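Local coordinates for phosphoribosylformylglycinamidine cyclo-ligase (Thermus thermophilus HB8, PDB 5AVM), which probably catalyses the ATP-dependent ring closure of formylglycinamidine ribonucleotide to aminoimidazole ribonucleotide, a step of de novo purine biosynthesis, at residues 158-162 with 163-167; 195-199 with 200-204; 229-233 with 234-238; 273-276 with 277-281. All blocks are in the same frame, centred on the assembly; numbering follows the deposited sequence.

Contact 1. Residues 158-162 with 163-167; sequences GVVER and SRILG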
loop_
_atom_site.group_PDB
_atom_site.type_symbol
_atom_site.label_atom_id
_atom_site.label_comp_id
_atom_site.label_asym_id
_atom_site.label_seq_id
_atom_site.Cartn_x
_atom_site.Cartn_y
_atom_site.Cartn_z
ATOM N N GLY B 158 10.341 8.646 -2.816
ATOM C CA GLY B 158 11.701 9.078 -3.059
ATOM C C GLY B 158 11.746 10.354 -3.852
ATOM O O GLY B 158 10.734 11.029 -3.998
ATOM N N VAL B 159 12.917 10.692 -4.371
ATOM C CA VAL B 159 13.055 11.914 -5.140
ATOM C C VAL B 159 14.141 11.733 -6.195
ATOM O O VAL B 159 15.097 10.992 -5.991
ATOM C CB VAL B 159 13.385 13.115 -4.194
ATOM C CG1 VAL B 159 14.749 12.903 -3.520
ATOM C CG2 VAL B 159 13.334 14.428 -4.965
ATOM N N VAL B 160 13.977 12.398 -7.331
ATOM C CA VAL B 160 14.941 12.307 -8.421
ATOM C C VAL B 160 14.907 13.599 -9.247
ATOM O O VAL B 160 13.861 14.234 -9.364
ATOM C CB VAL B 160 14.601 11.102 -9.332
ATOM C CG1 VAL B 160 13.200 11.262 -9.893
ATOM C CG2 VAL B 160 15.633 10.967 -10.446
ATOM N N GLU B 161 16.048 14.009 -9.790
ATOM C CA GLU B 161 16.088 15.212 -10.619
ATOM C C GLU B 161 15.524 14.783 -11.962
ATOM O O GLU B 161 15.967 13.787 -12.533
ATOM C CB GLU B 161 17.520 15.721 -10.771
ATOM C CG GLU B 161 18.158 16.154 -9.456
ATOM C CD GLU B 161 17.608 17.468 -8.928
ATOM O OE1 GLU B 161 17.219 17.523 -7.738
ATOM O OE2 GLU B 161 17.575 18.446 -9.704
ATOM N N ARG B 162 14.543 15.535 -12.454
ATOM C CA ARG B 162 13.861 15.224 -13.709
ATOM C C ARG B 162 14.741 14.761 -14.861
ATOM O O ARG B 162 14.482 13.725 -15.473
ATOM C CB ARG B 162 13.035 16.426 -14.160
ATOM C CG ARG B 162 12.058 16.139 -15.301
ATOM C CD ARG B 162 12.331 17.082 -16.454
ATOM N NE ARG B 162 12.638 18.421 -15.965
ATOM C CZ ARG B 162 13.439 19.276 -16.585
ATOM N NH1 ARG B 162 14.020 18.935 -17.722
ATOM N NH2 ARG B 162 13.663 20.473 -16.063
ATOM N N SER B 163 15.782 15.521 -15.171
ATOM C CA SER B 163 16.637 15.141 -16.282
ATOM C C SER B 163 17.545 13.946 -15.982
ATOM O O SER B 163 18.248 13.460 -16.868
ATOM C CB SER B 163 17.451 16.352 -16.757
ATOM O OG SER B 163 18.065 17.017 -15.674
ATOM N N ARG B 164 17.521 13.454 -14.746
ATOM C CA ARG B 164 18.351 12.309 -14.387
ATOM C C ARG B 164 17.530 11.061 -14.140
ATOM O O ARG B 164 18.015 10.092 -13.551
ATOM C CB ARG B 164 19.205 12.626 -13.161
ATOM C CG ARG B 164 20.366 13.527 -13.492
ATOM C CD ARG B 164 21.135 13.949 -12.272
ATOM N NE ARG B 164 22.186 14.892 -12.643
ATOM C CZ ARG B 164 22.700 15.802 -11.824
ATOM N NH1 ARG B 164 22.261 15.899 -10.573
ATOM N NH2 ARG B 164 23.647 16.622 -12.261
ATOM N N ILE B 165 16.282 11.091 -14.596
ATOM C CA ILE B 165 15.384 9.949 -14.458
ATOM C C ILE B 165 15.800 8.888 -15.473
ATOM O O ILE B 165 15.982 9.184 -16.658
ATOM C CB ILE B 165 13.896 10.340 -14.737
ATOM C CG1 ILE B 165 13.378 11.268 -13.640
ATOM C CG2 ILE B 165 13.022 9.095 -14.804
ATOM C CD1 ILE B 165 11.984 11.771 -13.891
ATOM N N LEU B 166 15.961 7.658 -14.997
ATOM C CA LEU B 166 16.324 6.533 -15.856
ATOM C C LEU B 166 15.076 6.081 -16.611
ATOM O O LEU B 166 13.959 6.166 -16.085
ATOM C CB LEU B 166 16.870 5.372 -15.013
ATOM C CG LEU B 166 18.345 5.389 -14.613
ATOM C CD1 LEU B 166 19.023 6.666 -15.069
ATOM C CD2 LEU B 166 18.453 5.217 -13.126
ATOM N N GLY B 167 15.261 5.603 -17.837
ATOM C CA GLY B 167 14.125 5.152 -18.617
ATOM C C GLY B 167 14.507 4.762 -20.027
ATOM O O GLY B 167 15.556 5.173 -20.523
#
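Val-160 and Ile-165 form the tight side of this turn. The two side chains cross at about a right angle. CG1 of Val-160 lies 3.8 Å from CG1 of Ile-165, and CG2 of Val-160 is almost as near to that same carbon. The first torsion of Val-160 (chi1 59°) sets CG1 between its backbone N and carbonyl carbon and CG2 opposite the N, which turns both methyls to the isoleucine. Val-160 is buried, and its side chain also touches Val-55 and Val-57 of the neighbouring strand 54-62. Ile-165 CG1 also rests 3.3 Å from Arg-162 O. The chain bends sharply here, leaving strand 150-161 of the mixed sheet in the N-terminal AIR synthase domain through a single 3-10 turn. Arg-164 N donates to Glu-161 O at 2.7 Å, coming from above the carbonyl plane. A second bond, from Ile-165 N to Arg-162 O, is weak at 3.3 Å. The other side of the turn is loose and faces solvent. Arg-162, Ser-163 and Arg-164 are all exposed there. Glu-161 CB and Arg-164 CB lie 4.3 Å apart. The charged ends do not touch: Glu-161 OE2 and Arg-164 NH1 stay 5.4 Å apart. Glu-161 OE2 instead accepts a hydrogen bond from Glu-53 N, while Ser-163 OG is hydrogen-bonded to Glu-53 OE1.

Contact 2. Residues 195-199 with 200-204; sequences KVVAG and QDLSA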
loop_
_atom_site.group_PDB
_atom_site.type_symbol
_atom_site.label_atom_id
_atom_site.label_comp_id
_atom_site.label_asym_id
_atom_site.label_seq_id
_atom_site.Cartn_x
_atom_site.Cartn_y
_atom_site.Cartn_z
ATOM N N LYS B 195 6.389 -25.178 -3.395
ATOM C CA LYS B 195 5.915 -26.437 -3.959
ATOM C C LYS B 195 7.089 -27.394 -4.141
ATOM O O LYS B 195 7.011 -28.568 -3.777
ATOM C CB LYS B 195 5.258 -26.210 -5.319
ATOM C CG LYS B 195 5.214 -27.470 -6.186
ATOM C CD LYS B 195 4.611 -27.208 -7.559
ATOM C CE LYS B 195 4.840 -28.387 -8.499
ATOM N NZ LYS B 195 6.289 -28.584 -8.822
ATOM N N VAL B 196 8.174 -26.882 -4.715
ATOM C CA VAL B 196 9.367 -27.683 -4.959
ATOM C C VAL B 196 10.018 -28.220 -3.674
ATOM O O VAL B 196 10.429 -29.381 -3.625
ATOM C CB VAL B 196 10.407 -26.874 -5.779
ATOM C CG1 VAL B 196 11.750 -27.571 -5.767
ATOM C CG2 VAL B 196 9.926 -26.724 -7.207
ATOM N N VAL B 197 10.106 -27.385 -2.641
ATOM C CA VAL B 197 10.712 -27.808 -1.379
ATOM C C VAL B 197 9.702 -28.405 -0.395
ATOM O O VAL B 197 10.068 -28.809 0.708
ATOM C CB VAL B 197 11.438 -26.632 -0.671
ATOM C CG1 VAL B 197 12.494 -26.054 -1.589
ATOM C CG2 VAL B 197 10.440 -25.569 -0.253
ATOM N N ALA B 198 8.436 -28.461 -0.800
ATOM C CA ALA B 198 7.375 -28.997 0.049
ATOM C C ALA B 198 7.699 -30.393 0.564
ATOM O O ALA B 198 7.622 -31.374 -0.184
ATOM C CB ALA B 198 6.069 -29.027 -0.721
ATOM N N GLY B 199 8.056 -30.479 1.845
ATOM C CA GLY B 199 8.369 -31.769 2.434
ATOM C C GLY B 199 9.839 -32.028 2.724
ATOM O O GLY B 199 10.188 -33.102 3.213
ATOM N N GLN B 200 10.701 -31.061 2.422
ATOM C CA GLN B 200 12.134 -31.210 2.669
ATOM C C GLN B 200 12.456 -30.684 4.065
ATOM O O GLN B 200 11.613 -30.048 4.707
ATOM C CB GLN B 200 12.944 -30.419 1.635
ATOM C CG GLN B 200 12.614 -30.713 0.168
ATOM C CD GLN B 200 13.132 -32.065 -0.316
ATOM O OE1 GLN B 200 14.326 -32.362 -0.225
ATOM N NE2 GLN B 200 12.228 -32.886 -0.848
ATOM N N ASP B 201 13.670 -30.956 4.536
ATOM C CA ASP B 201 14.106 -30.482 5.846
ATOM C C ASP B 201 14.818 -29.161 5.605
ATOM O O ASP B 201 16.044 -29.108 5.480
ATOM C CB ASP B 201 15.058 -31.490 6.498
ATOM C CG ASP B 201 15.401 -31.128 7.940
ATOM O OD1 ASP B 201 14.577 -30.457 8.601
ATOM O OD2 ASP B 201 16.483 -31.530 8.422
ATOM N N LEU B 202 14.025 -28.097 5.529
ATOM C CA LEU B 202 14.534 -26.757 5.272
ATOM C C LEU B 202 15.701 -26.399 6.180
ATOM O O LEU B 202 16.578 -25.623 5.798
ATOM C CB LEU B 202 13.400 -25.734 5.428
ATOM C CG LEU B 202 12.160 -25.974 4.553
ATOM C CD1 LEU B 202 11.111 -24.924 4.854
ATOM C CD2 LEU B 202 12.536 -25.932 3.085
ATOM N N SER B 203 15.721 -26.984 7.372
ATOM C CA SER B 203 16.787 -26.714 8.334
ATOM C C SER B 203 18.020 -27.611 8.173
ATOM O O SER B 203 19.025 -27.424 8.863
ATOM C CB SER B 203 16.238 -26.830 9.762
ATOM O OG SER B 203 15.559 -28.059 9.960
ATOM N N ALA B 204 17.945 -28.572 7.253
ATOM C CA ALA B 204 19.054 -29.494 7.009
ATOM C C ALA B 204 20.044 -28.934 5.995
ATOM O O ALA B 204 19.651 -28.377 4.963
ATOM C CB ALA B 204 18.523 -30.830 6.517
#
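Val-197 O accepts a hydrogen bond from Gln-200 N at 2.9 Å. The bond is fairly straight, with an N-H...O angle of 160°, and the donor is tilted 31° from the carbonyl plane. It closes a type II beta turn from Val-197 to Gln-200, directly after helix 190-196. Gly-199 takes the third place in the turn with a positive phi, a conformation glycine adopts readily.

The side chain of Gln-200 folds back over the same carbonyl. Its CG lies beside its own backbone N (chi1 -53°), which brings CG to 3.2 Å from Val-197 O. The chain then bends again at chi2. The carbonyl oxygen therefore has the backbone N-H of Gln-200 and its CB and CG against it.

The apolar part is small. Leu-202 reaches back with one branch, and its CD2 lies 4.0 Å from Val-197 CG2 and as near to Val-197 CB. The two side chains cross at about a right angle. Further on, a type I turn runs from Asp-201 to Ala-204, closed by Ala-204 N to Asp-201 O at 2.7 Å. Ser-203 OG also donates to Asp-201 OD1 at 2.9 Å, from above the carboxylate plane.

Most of this surface turn is exposed, but Val-197 is buried. Val-197, Gln-200 and Leu-202 all touch Leu-213 of helix 213-218, while Val-197 also meets Leu-279 and Gln-200 meets Leu-282 of helix 275-283.

Contact 3. Residues 229-233 with 234-238; sequences RLLWE and AGVEL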
loop_
_atom_site.group_PDB
_atom_site.type_symbol
_atom_site.label_atom_id
_atom_site.label_comp_id
_atom_site.label_asym_id
_atom_site.label_seq_id
_atom_site.Cartn_x
_atom_site.Cartn_y
_atom_site.Cartn_z
ATOM N N ARG B 229 24.733 4.823 -5.375
ATOM C CA ARG B 229 25.347 6.022 -4.830
ATOM C C ARG B 229 26.805 6.118 -5.263
ATOM O O ARG B 229 27.297 7.200 -5.577
ATOM C CB ARG B 229 25.209 6.039 -3.306
ATOM C CG ARG B 229 23.824 6.499 -2.857
ATOM C CD ARG B 229 23.585 6.314 -1.365
ATOM N NE ARG B 229 22.321 6.913 -0.925
ATOM C CZ ARG B 229 21.760 6.688 0.262
ATOM N NH1 ARG B 229 22.347 5.872 1.130
ATOM N NH2 ARG B 229 20.613 7.279 0.585
ATOM N N LEU B 230 27.486 4.980 -5.310
ATOM C CA LEU B 230 28.883 4.959 -5.722
ATOM C C LEU B 230 29.010 5.426 -7.163
ATOM O O LEU B 230 29.982 6.091 -7.525
ATOM C CB LEU B 230 29.455 3.547 -5.606
ATOM C CG LEU B 230 29.489 2.927 -4.211
ATOM C CD1 LEU B 230 30.040 1.511 -4.312
ATOM C CD2 LEU B 230 30.342 3.787 -3.286
ATOM N N LEU B 231 28.032 5.066 -7.984
ATOM C CA LEU B 231 28.039 5.459 -9.384
ATOM C C LEU B 231 27.590 6.907 -9.547
ATOM O O LEU B 231 28.079 7.624 -10.417
ATOM C CB LEU B 231 27.127 4.543 -10.188
ATOM C CG LEU B 231 27.556 3.079 -10.229
ATOM C CD1 LEU B 231 26.450 2.259 -10.866
ATOM C CD2 LEU B 231 28.856 2.937 -11.000
ATOM N N TRP B 232 26.650 7.334 -8.712
ATOM C CA TRP B 232 26.175 8.707 -8.788
ATOM C C TRP B 232 27.294 9.661 -8.378
ATOM O O TRP B 232 27.581 10.636 -9.075
ATOM C CB TRP B 232 24.951 8.913 -7.884
ATOM C CG TRP B 232 23.701 8.234 -8.383
ATOM C CD1 TRP B 232 23.355 8.006 -9.688
ATOM C CD2 TRP B 232 22.608 7.750 -7.589
ATOM N NE1 TRP B 232 22.115 7.416 -9.753
ATOM C CE2 TRP B 232 21.634 7.248 -8.481
ATOM C CE3 TRP B 232 22.356 7.695 -6.213
ATOM C CZ2 TRP B 232 20.426 6.696 -8.040
ATOM C CZ3 TRP B 232 21.151 7.144 -5.773
ATOM C CH2 TRP B 232 20.204 6.653 -6.689
ATOM N N GLU B 233 27.934 9.370 -7.251
ATOM C CA GLU B 233 29.010 10.214 -6.761
ATOM C C GLU B 233 30.165 10.260 -7.742
ATOM O O GLU B 233 30.969 11.189 -7.711
ATOM C CB GLU B 233 29.496 9.715 -5.404
ATOM C CG GLU B 233 28.421 9.771 -4.334
ATOM C CD GLU B 233 28.983 9.707 -2.924
ATOM O OE1 GLU B 233 29.835 10.561 -2.589
ATOM O OE2 GLU B 233 28.566 8.811 -2.150
ATOM N N ALA B 234 30.234 9.262 -8.618
ATOM C CA ALA B 234 31.301 9.183 -9.612
ATOM C C ALA B 234 30.871 9.717 -10.981
ATOM O O ALA B 234 31.658 9.715 -11.928
ATOM C CB ALA B 234 31.790 7.741 -9.739
ATOM N N GLY B 235 29.623 10.166 -11.081
ATOM C CA GLY B 235 29.121 10.709 -12.335
ATOM C C GLY B 235 29.012 9.736 -13.497
ATOM O O GLY B 235 29.112 10.138 -14.658
ATOM N N VAL B 236 28.790 8.460 -13.190
ATOM C CA VAL B 236 28.670 7.423 -14.212
ATOM C C VAL B 236 27.361 7.553 -14.994
ATOM O O VAL B 236 26.284 7.598 -14.406
ATOM C CB VAL B 236 28.739 6.013 -13.570
ATOM C CG1 VAL B 236 28.685 4.942 -14.643
ATOM C CG2 VAL B 236 30.011 5.877 -12.756
ATOM N N GLU B 237 27.463 7.611 -16.320
ATOM C CA GLU B 237 26.288 7.738 -17.182
ATOM C C GLU B 237 25.446 6.464 -17.220
ATOM O O GLU B 237 25.886 5.431 -17.736
ATOM C CB GLU B 237 26.704 8.096 -18.616
ATOM C CG GLU B 237 25.520 8.322 -19.572
ATOM C CD GLU B 237 25.936 8.545 -21.031
ATOM O OE1 GLU B 237 25.056 8.884 -21.850
ATOM O OE2 GLU B 237 27.130 8.378 -21.365
ATOM N N LEU B 238 24.236 6.544 -16.671
ATOM C CA LEU B 238 23.303 5.420 -16.661
ATOM C C LEU B 238 22.122 5.810 -17.535
ATOM O O LEU B 238 21.649 6.942 -17.461
ATOM C CB LEU B 238 22.803 5.143 -15.241
ATOM C CG LEU B 238 23.695 4.376 -14.258
ATOM C CD1 LEU B 238 23.968 2.995 -14.809
ATOM C CD2 LEU B 238 24.992 5.117 -14.016
#
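Leu-231 and Val-236 meet across a Schellman motif that ends helix 225-233 in the C-terminal AIR synthase domain. Two backbone bonds define it. Val-236 N donates to Leu-231 O at 3.0 Å with an N-H...O angle of 167°, the donor tilted 20° from the carbonyl plane. Inside that loop Gly-235 N donates to Trp-232 O at 2.9 Å, approaching from well above the carbonyl plane. Gly-235 leaves the helix with a positive phi of 65°, a value that favours glycine.

The remaining backbone bonds are weak. Ala-234 N is shared between two acceptors, Leu-230 O and Leu-231 O, and both bonds are long and bent. Leu-231 O thus receives one good bond from Val-236 and one weak bond from Ala-234.

The apolar contact joins the last helical turn to the chain that follows. Leu-231 and Val-236 are both buried, and their side chains cross obliquely. Leu-238, also buried, lies near Leu-231, though the exact place of its CD2 is doubtful. Leu-231 and Val-236 both continue onto Leu-315 and helix 306-313, whereas Leu-238 lies on Leu-302 and Leu-304 of strand 298-304. The helix end thus packs on helix 306-313, and the chain after it on strand 298-304.

The polar side chains find partners beyond the motif. Arg-229 makes a salt bridge to Glu-97, and Glu-237 OE1 is hydrogen-bonded to His-239 NE2.

In the closest side-chain approach between the leucine and the valine, Val-236 CG2 lies beside its own backbone N, opposite the carbonyl carbon, and reaches Leu-231 CD2 at 3.6 Å.

Contact 4. Residues 273-276 with 277-281; sequences PPVF and PYLQR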
loop_
_atom_site.group_PDB
_atom_site.type_symbol
_atom_site.label_atom_id
_atom_site.label_comp_id
_atom_site.label_asym_id
_atom_site.label_seq_id
_atom_site.Cartn_x
_atom_site.Cartn_y
_atom_site.Cartn_z
ATOM N N PRO B 273 23.238 -17.952 -8.268
ATOM C CA PRO B 273 23.182 -18.557 -6.935
ATOM C C PRO B 273 22.978 -20.061 -7.104
ATOM O O PRO B 273 22.264 -20.486 -8.008
ATOM C CB PRO B 273 21.975 -17.868 -6.302
ATOM C CG PRO B 273 22.073 -16.496 -6.860
ATOM C CD PRO B 273 22.386 -16.751 -8.325
ATOM N N PRO B 274 23.602 -20.882 -6.244
ATOM C CA PRO B 274 23.480 -22.343 -6.322
ATOM C C PRO B 274 22.093 -22.892 -5.996
ATOM O O PRO B 274 21.739 -24.001 -6.416
ATOM C CB PRO B 274 24.530 -22.820 -5.329
ATOM C CG PRO B 274 24.459 -21.764 -4.267
ATOM C CD PRO B 274 24.418 -20.488 -5.081
ATOM N N VAL B 275 21.316 -22.114 -5.244
ATOM C CA VAL B 275 19.971 -22.522 -4.848
ATOM C C VAL B 275 19.029 -22.668 -6.034
ATOM O O VAL B 275 18.064 -23.420 -5.951
ATOM C CB VAL B 275 19.346 -21.521 -3.859
ATOM C CG1 VAL B 275 18.969 -20.237 -4.581
ATOM C CG2 VAL B 275 18.142 -22.147 -3.193
ATOM N N PHE B 276 19.306 -21.961 -7.133
ATOM C CA PHE B 276 18.450 -22.036 -8.316
ATOM C C PHE B 276 18.479 -23.377 -9.054
ATOM O O PHE B 276 17.457 -24.061 -9.140
ATOM C CB PHE B 276 18.783 -20.905 -9.292
ATOM C CG PHE B 276 18.365 -19.549 -8.809
ATOM C CD1 PHE B 276 17.039 -19.299 -8.462
ATOM C CD2 PHE B 276 19.294 -18.520 -8.684
ATOM C CE1 PHE B 276 16.650 -18.042 -7.995
ATOM C CE2 PHE B 276 18.914 -17.261 -8.220
ATOM C CZ PHE B 276 17.593 -17.022 -7.875
ATOM N N PRO B 277 19.643 -23.773 -9.604
ATOM C CA PRO B 277 19.689 -25.053 -10.315
ATOM C C PRO B 277 19.297 -26.214 -9.411
ATOM O O PRO B 277 18.858 -27.261 -9.883
ATOM C CB PRO B 277 21.134 -25.129 -10.792
ATOM C CG PRO B 277 21.881 -24.350 -9.749
ATOM C CD PRO B 277 20.987 -23.166 -9.534
ATOM N N TYR B 278 19.457 -26.011 -8.106
ATOM C CA TYR B 278 19.100 -27.017 -7.116
ATOM C C TYR B 278 17.581 -27.161 -7.114
ATOM O O TYR B 278 17.048 -28.262 -7.230
ATOM C CB TYR B 278 19.579 -26.589 -5.729
ATOM C CG TYR B 278 19.191 -27.570 -4.657
ATOM C CD1 TYR B 278 19.696 -28.868 -4.663
ATOM C CD2 TYR B 278 18.270 -27.223 -3.671
ATOM C CE1 TYR B 278 19.288 -29.801 -3.717
ATOM C CE2 TYR B 278 17.854 -28.148 -2.720
ATOM C CZ TYR B 278 18.363 -29.432 -2.752
ATOM O OH TYR B 278 17.935 -30.358 -1.834
ATOM N N LEU B 279 16.883 -26.039 -6.981
ATOM C CA LEU B 279 15.427 -26.045 -6.990
ATOM C C LEU B 279 14.993 -26.654 -8.317
ATOM O O LEU B 279 14.170 -27.564 -8.366
ATOM C CB LEU B 279 14.900 -24.611 -6.878
ATOM C CG LEU B 279 15.279 -23.857 -5.604
ATOM C CD1 LEU B 279 14.885 -22.396 -5.726
ATOM C CD2 LEU B 279 14.603 -24.517 -4.417
ATOM N N GLN B 280 15.567 -26.135 -9.391
ATOM C CA GLN B 280 15.286 -26.596 -10.741
ATOM C C GLN B 280 15.338 -28.122 -10.820
ATOM O O GLN B 280 14.385 -28.764 -11.265
ATOM C CB GLN B 280 16.311 -25.975 -11.691
ATOM C CG GLN B 280 16.318 -26.498 -13.106
ATOM C CD GLN B 280 17.337 -25.766 -13.959
ATOM O OE1 GLN B 280 18.437 -25.457 -13.498
ATOM N NE2 GLN B 280 16.983 -25.494 -15.208
ATOM N N ARG B 281 16.451 -28.699 -10.376
ATOM C CA ARG B 281 16.636 -30.148 -10.395
ATOM C C ARG B 281 15.614 -30.874 -9.521
ATOM O O ARG B 281 15.008 -31.857 -9.953
ATOM C CB ARG B 281 18.045 -30.503 -9.916
ATOM C CG ARG B 281 18.990 -31.034 -10.987
ATOM C CD ARG B 281 20.311 -31.449 -10.352
ATOM N NE ARG B 281 20.085 -32.369 -9.242
ATOM C CZ ARG B 281 20.696 -32.294 -8.063
ATOM N NH1 ARG B 281 21.586 -31.331 -7.837
ATOM N NH2 ARG B 281 20.401 -33.172 -7.104
#
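Phe-276 O accepts a short bond from Gln-280 N at 2.8 Å, almost straight at 177° and nearly along the C=O axis. Gln-280 CB lies 3.4 Å from the same oxygen. One residue back, Leu-279 N donates to Val-275 O at 3.1 Å, though the place of that oxygen is less certain. Tyr-278 N reaches Pro-274 O only weakly, at 3.5 Å.

Pro-277 has no N-H to give. Its ring sits beside the carbonyl of Pro-274 instead, with CG 3.4 Å from Pro-274 O. Tyr-278 CB takes up a similar distance from that oxygen.

On the apolar side, Val-275 CG2 stands anti to the backbone N, which turns it to Leu-279 CD1 at 4.1 Å. Val-275 CG1 stands over the centre of one face of the Phe-276 ring, 4.3 Å above its plane, and Pro-273 CD lies at the ring edge. The Phe-276 side chain also touches Asn-295 and Met-296. Arg-281 makes a salt bridge to Glu-208, and Gln-280 NE2 gives a weak bond to Ile-285 O.

The arrangement is that of a proline-rich helix start: Pro-277 stands in the first turn of helix 275-283, where a residue without an N-H is readily accommodated.

How the contacts relate
The contacts follow one another along the chain and form two pairs in space. Contacts 1 and 3 lie on one side of the chain's centre, with centres 13 Å apart. They touch where Leu-166 CD1 packs on Leu-238 O at 3.6 Å. This joins the exit of strand 150-161, in the N-terminal domain's sheet, to the turn that leads into strand 240-243 of the C-terminal domain. Contacts 2 and 4, also 13 Å apart between centres, join the end of helix 190-196 to helix 275-283, where Val-197 CG1 meets Leu-279 CD2 at 3.8 Å. The first pair thus links the two domains, and the second lies within one. Contacts 1 and 2 are the most distant, about 43 Å between centres.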